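Local coordinates for endoribonuclease ToxN (Bacillus thuringiensis, PDB 4ATO), which cuts RNA within adenine-rich sequences as the toxin of a type III toxin-antitoxin system and is held in check by its pseudoknot antitoxin RNA ToxI, at residues Asp50-Leu55 / Ile88-Lys93. Residues are numbered along the deposited sequence; the frame is centred on the assembly and turned at random.
Sequences DYFVPL and IPVPEK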
loop_
_atom_site.group_PDB
_atom_site.type_symbol
_atom_site.label_atom_id
_atom_site.label_comp_id
_atom_site.label_asym_id
_atom_site.label_seq_id
_atom_site.Cartn_x
_atom_site.Cartn_y
_atom_site.Cartn_z
ATOM N N ASP A 50 23.589 -23.305 -12.749
ATOM C CA ASP A 50 23.253 -22.721 -11.453
ATOM C C ASP A 50 24.209 -21.565 -11.175
ATOM O O ASP A 50 25.421 -21.769 -11.077
ATOM C CB ASP A 50 23.384 -23.765 -10.342
ATOM C CG ASP A 50 22.397 -24.911 -10.488
ATOM O OD1 ASP A 50 21.208 -24.655 -10.775
ATOM O OD2 ASP A 50 22.813 -26.073 -10.310
ATOM N N TYR A 51 23.673 -20.355 -11.060
ATOM C CA TYR A 51 24.500 -19.182 -10.775
ATOM C C TYR A 51 24.435 -18.754 -9.320
ATOM O O TYR A 51 23.422 -18.931 -8.649
ATOM C CB TYR A 51 24.116 -17.999 -11.663
ATOM C CG TYR A 51 24.923 -17.902 -12.932
ATOM C CD1 TYR A 51 24.557 -18.623 -14.062
ATOM C CD2 TYR A 51 26.043 -17.076 -13.008
ATOM C CE1 TYR A 51 25.291 -18.535 -15.246
ATOM C CE2 TYR A 51 26.786 -16.979 -14.183
ATOM C CZ TYR A 51 26.402 -17.719 -15.301
ATOM O OH TYR A 51 27.119 -17.632 -16.476
ATOM N N PHE A 52 25.529 -18.170 -8.853
ATOM C CA PHE A 52 25.668 -17.790 -7.460
ATOM C C PHE A 52 26.291 -16.411 -7.365
ATOM O O PHE A 52 27.289 -16.132 -8.029
ATOM C CB PHE A 52 26.493 -18.846 -6.717
ATOM C CG PHE A 52 25.811 -20.183 -6.650
ATOM C CD1 PHE A 52 24.893 -20.457 -5.646
ATOM C CD2 PHE A 52 26.054 -21.155 -7.616
ATOM C CE1 PHE A 52 24.250 -21.686 -5.588
ATOM C CE2 PHE A 52 25.412 -22.391 -7.563
ATOM C CZ PHE A 52 24.515 -22.656 -6.550
ATOM N N VAL A 53 25.670 -15.549 -6.558
ATOM C CA VAL A 53 26.060 -14.151 -6.445
ATOM C C VAL A 53 26.786 -13.916 -5.126
ATOM O O VAL A 53 26.215 -14.098 -4.051
ATOM C CB VAL A 53 24.837 -13.197 -6.516
ATOM C CG1 VAL A 53 25.304 -11.756 -6.537
ATOM C CG2 VAL A 53 23.955 -13.509 -7.734
ATOM N N PRO A 54 28.048 -13.498 -5.206
ATOM C CA PRO A 54 28.894 -13.339 -4.019
ATOM C C PRO A 54 28.499 -12.149 -3.141
ATOM O O PRO A 54 28.086 -11.113 -3.646
ATOM C CB PRO A 54 30.291 -13.106 -4.616
ATOM C CG PRO A 54 30.011 -12.501 -5.988
ATOM C CD PRO A 54 28.767 -13.196 -6.461
ATOM N N LEU A 55 28.637 -12.320 -1.832
ATOM C CA LEU A 55 28.490 -11.233 -0.875
ATOM C C LEU A 55 29.837 -10.612 -0.560
ATOM O O LEU A 55 30.858 -11.297 -0.565
ATOM C CB LEU A 55 27.889 -11.762 0.426
ATOM C CG LEU A 55 26.377 -11.924 0.388
ATOM C CD1 LEU A 55 25.871 -12.714 1.583
ATOM C CD2 LEU A 55 25.764 -10.528 0.331
ATOM N N ILE A 88 28.835 -16.166 -10.583
ATOM C CA ILE A 88 29.540 -17.270 -11.223
ATOM C C ILE A 88 28.661 -18.512 -11.336
ATOM O O ILE A 88 27.772 -18.730 -10.508
ATOM C CB ILE A 88 30.834 -17.662 -10.458
ATOM C CG1 ILE A 88 30.518 -18.027 -9.006
ATOM C CG2 ILE A 88 31.850 -16.544 -10.501
ATOM C CD1 ILE A 88 31.703 -18.619 -8.271
ATOM N N PRO A 89 28.897 -19.321 -12.382
ATOM C CA PRO A 89 28.209 -20.603 -12.527
ATOM C C PRO A 89 28.978 -21.647 -11.739
ATOM O O PRO A 89 30.205 -21.640 -11.799
ATOM C CB PRO A 89 28.328 -20.884 -14.024
ATOM C CG PRO A 89 29.633 -20.244 -14.410
ATOM C CD PRO A 89 29.783 -19.032 -13.532
ATOM N N VAL A 90 28.283 -22.498 -10.987
ATOM C CA VAL A 90 28.939 -23.481 -10.131
ATOM C C VAL A 90 28.188 -24.816 -10.188
ATOM O O VAL A 90 26.963 -24.833 -10.119
ATOM C CB VAL A 90 28.998 -22.992 -8.651
ATOM C CG1 VAL A 90 29.723 -23.994 -7.768
ATOM C CG2 VAL A 90 29.673 -21.642 -8.553
ATOM N N PRO A 91 28.922 -25.938 -10.320
ATOM C CA PRO A 91 28.293 -27.265 -10.279
ATOM C C PRO A 91 27.908 -27.644 -8.852
ATOM O O PRO A 91 28.550 -27.184 -7.906
ATOM C CB PRO A 91 29.388 -28.196 -10.822
ATOM C CG PRO A 91 30.659 -27.486 -10.552
ATOM C CD PRO A 91 30.359 -26.013 -10.637
ATOM N N GLU A 92 26.877 -28.470 -8.700
ATOM C CA GLU A 92 26.280 -28.711 -7.385
ATOM C C GLU A 92 27.168 -29.487 -6.416
ATOM O O GLU A 92 26.894 -29.537 -5.215
ATOM C CB GLU A 92 24.900 -29.371 -7.514
ATOM C CG GLU A 92 24.863 -30.617 -8.381
ATOM C CD GLU A 92 23.444 -31.034 -8.750
ATOM O OE1 GLU A 92 22.519 -30.202 -8.614
ATOM O OE2 GLU A 92 23.254 -32.193 -9.181
ATOM N N LYS A 93 28.240 -30.077 -6.927
ATOM C CA LYS A 93 29.175 -30.783 -6.061
ATOM C C LYS A 93 30.214 -29.829 -5.485
ATOM O O LYS A 93 30.867 -30.137 -4.489
ATOM C CB LYS A 93 29.851 -31.956 -6.789
ATOM C CG LYS A 93 29.855 -31.846 -8.310
ATOM C CD LYS A 93 28.583 -32.436 -8.918
ATOM C CE LYS A 93 28.223 -31.759 -10.230
ATOM N NZ LYS A 93 26.847 -32.124 -10.654
HETATM O O HOH W 1 25.989 -25.180 -12.651
HETATM O O HOH W 2 24.899 -25.884 -8.155
#
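Antiparallel pairing in the central sheet of the toxin joins Tyr51 and Phe52 to Ile88 and Pro89. Phe52 and Ile88 form the hydrogen-bonded pair. Phe52 N donates to Ile88 O at 2.8 Å, and Ile88 N returns a bond to Phe52 O. A third backbone bond follows, from Val90 N to Asp50 O at 3.0 Å. Tyr51 and Pro89 form the non-hydrogen-bonded pair, with CA atoms 4.3 Å apart. Their side chains lie side by side on one face of the sheet. Pro89 CB sits over the Tyr51 ring, 4.1 Å from its centroid, in a CH-pi contact. Pro89 CD touches Tyr51 CE2 at 3.7 Å. Tyr51 OH is hydrogen-bonded to Glu163 OE2 of helix 159-169. In the sheet of this SH3-clan toxin, strand 51-56 lies between strands 78-89 and 38-41. Phe52 and Ile88 point to the other face, where Ile88 meets Ile17 and Leu20 of helix 14-23. With CG anti to the carbonyl carbon (chi1 -65°), the Phe52 ring is brought toward Val90. Its CD2 meets Val90 CB at 3.6 Å, and the two side chains cross at about a right angle. Val90 O lies at the edge of the Phe52 ring, near its plane. Two waters bridge the segments here, both donating to Val90 O. One accepts from Asp50 N, and the other also donates to Asp50 OD2 at 3.0 Å. Glu92 OE1, in a poorly ordered side chain, lies 4.5 Å from Asp50 OD2.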